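Alginate lyase (Chitinophaga sp. MD30, PDB 6KCW) cleaves the polysaccharide alginate as a bacterial lyase of polysaccharide lyase family 36. Local coordinates at residues Y135-P140 and A194-T199. Sequence-based numbering, arbitrary orientation.
Sequences YHKDQP and AIRWTT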
loop_
_atom_site.group_PDB
_atom_site.type_symbol
_atom_site.label_atom_id
_atom_site.label_comp_id
_atom_site.label_asym_id
_atom_site.label_seq_id
_atom_site.Cartn_x
_atom_site.Cartn_y
_atom_site.Cartn_z
ATOM N N TYR A 135 8.592 4.771 4.795
ATOM C CA TYR A 135 9.704 4.582 5.712
ATOM C C TYR A 135 10.939 4.376 4.849
ATOM O O TYR A 135 10.886 3.647 3.853
ATOM C CB TYR A 135 9.482 3.391 6.657
ATOM C CG TYR A 135 8.352 3.574 7.661
ATOM C CD1 TYR A 135 7.032 3.432 7.269
ATOM C CD2 TYR A 135 8.607 3.861 9.005
ATOM C CE1 TYR A 135 5.988 3.591 8.163
ATOM C CE2 TYR A 135 7.559 4.024 9.919
ATOM C CZ TYR A 135 6.246 3.889 9.482
ATOM O OH TYR A 135 5.165 4.043 10.343
ATOM N N HIS A 136 12.024 5.062 5.196
ATOM C CA HIS A 136 13.283 4.940 4.473
ATOM C C HIS A 136 14.411 5.426 5.379
ATOM O O HIS A 136 14.191 5.849 6.521
ATOM C CB HIS A 136 13.244 5.719 3.168
ATOM C CG HIS A 136 12.921 7.165 3.354
ATOM N ND1 HIS A 136 13.851 8.164 3.167
ATOM C CD2 HIS A 136 11.771 7.782 3.716
ATOM C CE1 HIS A 136 13.286 9.336 3.403
ATOM N NE2 HIS A 136 12.026 9.133 3.738
ATOM N N LYS A 137 15.634 5.361 4.845
ATOM C CA LYS A 137 16.816 5.588 5.660
ATOM C C LYS A 137 16.845 6.994 6.234
ATOM O O LYS A 137 17.407 7.214 7.315
ATOM C CB LYS A 137 18.071 5.332 4.830
ATOM C CG LYS A 137 19.353 5.702 5.531
ATOM C CD LYS A 137 19.705 4.688 6.578
ATOM C CE LYS A 137 20.839 5.182 7.424
ATOM N NZ LYS A 137 20.302 6.242 8.341
ATOM N N ASP A 138 16.236 7.953 5.542
ATOM C CA ASP A 138 16.382 9.359 5.899
ATOM C C ASP A 138 15.047 10.019 6.227
ATOM O O ASP A 138 14.953 11.251 6.182
ATOM C CB ASP A 138 17.090 10.124 4.777
ATOM C CG ASP A 138 18.466 9.562 4.465
ATOM O OD1 ASP A 138 19.365 9.704 5.319
ATOM O OD2 ASP A 138 18.647 8.991 3.362
ATOM N N GLN A 139 14.016 9.234 6.553
ATOM C CA GLN A 139 12.748 9.828 6.942
ATOM C C GLN A 139 12.969 10.801 8.099
ATOM O O GLN A 139 13.807 10.548 8.978
ATOM C CB GLN A 139 11.732 8.748 7.333
ATOM C CG GLN A 139 12.117 7.928 8.547
ATOM C CD GLN A 139 11.264 6.692 8.711
ATOM O OE1 GLN A 139 11.631 5.606 8.264
ATOM N NE2 GLN A 139 10.115 6.848 9.358
ATOM N N PRO A 140 12.278 11.918 8.116
ATOM C CA PRO A 140 12.527 12.930 9.146
ATOM C C PRO A 140 11.910 12.585 10.484
ATOM O O PRO A 140 12.388 13.036 11.521
ATOM C CB PRO A 140 11.876 14.182 8.551
ATOM C CG PRO A 140 10.762 13.641 7.730
ATOM C CD PRO A 140 11.307 12.385 7.118
ATOM N N ALA A 194 14.225 10.702 -5.902
ATOM C CA ALA A 194 15.311 9.808 -5.574
ATOM C C ALA A 194 15.363 9.680 -4.058
ATOM O O ALA A 194 14.875 10.546 -3.326
ATOM C CB ALA A 194 16.626 10.323 -6.160
ATOM N N ILE A 195 15.922 8.574 -3.573
ATOM C CA ILE A 195 15.761 8.212 -2.171
ATOM C C ILE A 195 16.861 7.239 -1.789
ATOM O O ILE A 195 17.417 6.538 -2.635
ATOM C CB ILE A 195 14.356 7.602 -1.928
ATOM C CG1 ILE A 195 13.968 7.656 -0.453
ATOM C CG2 ILE A 195 14.310 6.176 -2.421
ATOM C CD1 ILE A 195 12.615 7.016 -0.158
ATOM N N ARG A 196 17.181 7.203 -0.500
ATOM C CA ARG A 196 18.030 6.182 0.090
ATOM C C ARG A 196 17.130 5.296 0.936
ATOM O O ARG A 196 16.479 5.786 1.864
ATOM C CB ARG A 196 19.143 6.833 0.913
ATOM C CG ARG A 196 20.039 5.892 1.718
ATOM C CD ARG A 196 21.339 6.595 2.102
ATOM N NE ARG A 196 21.099 7.807 2.881
ATOM C CZ ARG A 196 22.040 8.462 3.567
ATOM N NH1 ARG A 196 23.304 8.031 3.579
ATOM N NH2 ARG A 196 21.715 9.547 4.261
ATOM N N TRP A 197 17.043 4.011 0.575
ATOM C CA TRP A 197 16.237 3.057 1.331
ATOM C C TRP A 197 17.015 2.428 2.472
ATOM O O TRP A 197 16.491 2.292 3.583
ATOM C CB TRP A 197 15.721 1.928 0.436
ATOM C CG TRP A 197 14.808 2.373 -0.638
ATOM C CD1 TRP A 197 15.108 2.496 -1.946
ATOM C CD2 TRP A 197 13.430 2.748 -0.495
ATOM N NE1 TRP A 197 14.009 2.932 -2.639
ATOM C CE2 TRP A 197 12.963 3.091 -1.771
ATOM C CE3 TRP A 197 12.551 2.823 0.591
ATOM C CZ2 TRP A 197 11.650 3.511 -2.004
ATOM C CZ3 TRP A 197 11.257 3.240 0.366
ATOM C CH2 TRP A 197 10.816 3.582 -0.926
ATOM N N THR A 198 18.254 2.026 2.200
ATOM C CA THR A 198 19.045 1.221 3.112
ATOM C C THR A 198 20.486 1.713 3.092
ATOM O O THR A 198 20.945 2.313 2.110
ATOM C CB THR A 198 18.996 -0.262 2.708
ATOM O OG1 THR A 198 19.486 -0.403 1.371
ATOM C CG2 THR A 198 17.567 -0.795 2.737
ATOM N N THR A 199 21.206 1.462 4.194
ATOM C CA THR A 199 22.659 1.527 4.161
ATOM C C THR A 199 23.314 0.160 4.302
ATOM O O THR A 199 24.527 0.046 4.083
ATOM C CB THR A 199 23.199 2.486 5.236
ATOM O OG1 THR A 199 22.507 2.287 6.473
ATOM C CG2 THR A 199 23.026 3.939 4.784
HETATM O O HOH W 1 16.224 8.951 1.676
#
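H136 and K137 open a type I beta turn, H136 to Q139; the run from Y135 to D138 lies at 81° to that from I195 to T199, and one backbone bond, from K137 N to R196 O (3.1 Å), joins the two. Beside it R196 and D138 form a side-on, two-pronged salt bridge. R196 NE lies 2.8 Å from D138 OD2, on that oxygen's syn lone pair and with an N-H...O angle of 165°, while R196 NH2 reaches D138 OD1 at 2.6 Å, the oxygen tilted from the guanidinium plane. Carboxylate and guanidinium are nearly coplanar; the arginine chain, extended through CD, bends at chi3 (58°), which turns NE toward the aspartate. An alanine at R196 would probably leave the carboxylate of D138 without its cationic mate and open a gap beside the aliphatic chain of K137, which runs alongside the arginine. A water also ties the segments together, accepting from R196 N, donating to D138 OD2 and bonding H136 ND1. I195 CD1 sits over one face of the H136 imidazole in a CH-pi contact, 3.9 Å from the ring centroid, and the backbone N of Q139 lies over the opposite face. K137 CE packs against T199 OG1 at 3.5 Å, its ammonium going on to W109 O. Y135 O approaches the rim of the W197 indole at CZ3 (3.5 Å). H136 NE2 is bonded to D145, outside both segments. The contact thus joins the loop leaving strand 128-135 of one antiparallel sheet to the end of strand 188-195 of the other, in a chain of the concanavalin clan, and W197 carries it inward by packing on I134 of strand 128-135, I98 of strand 94-99 and L116 of strand 113-122.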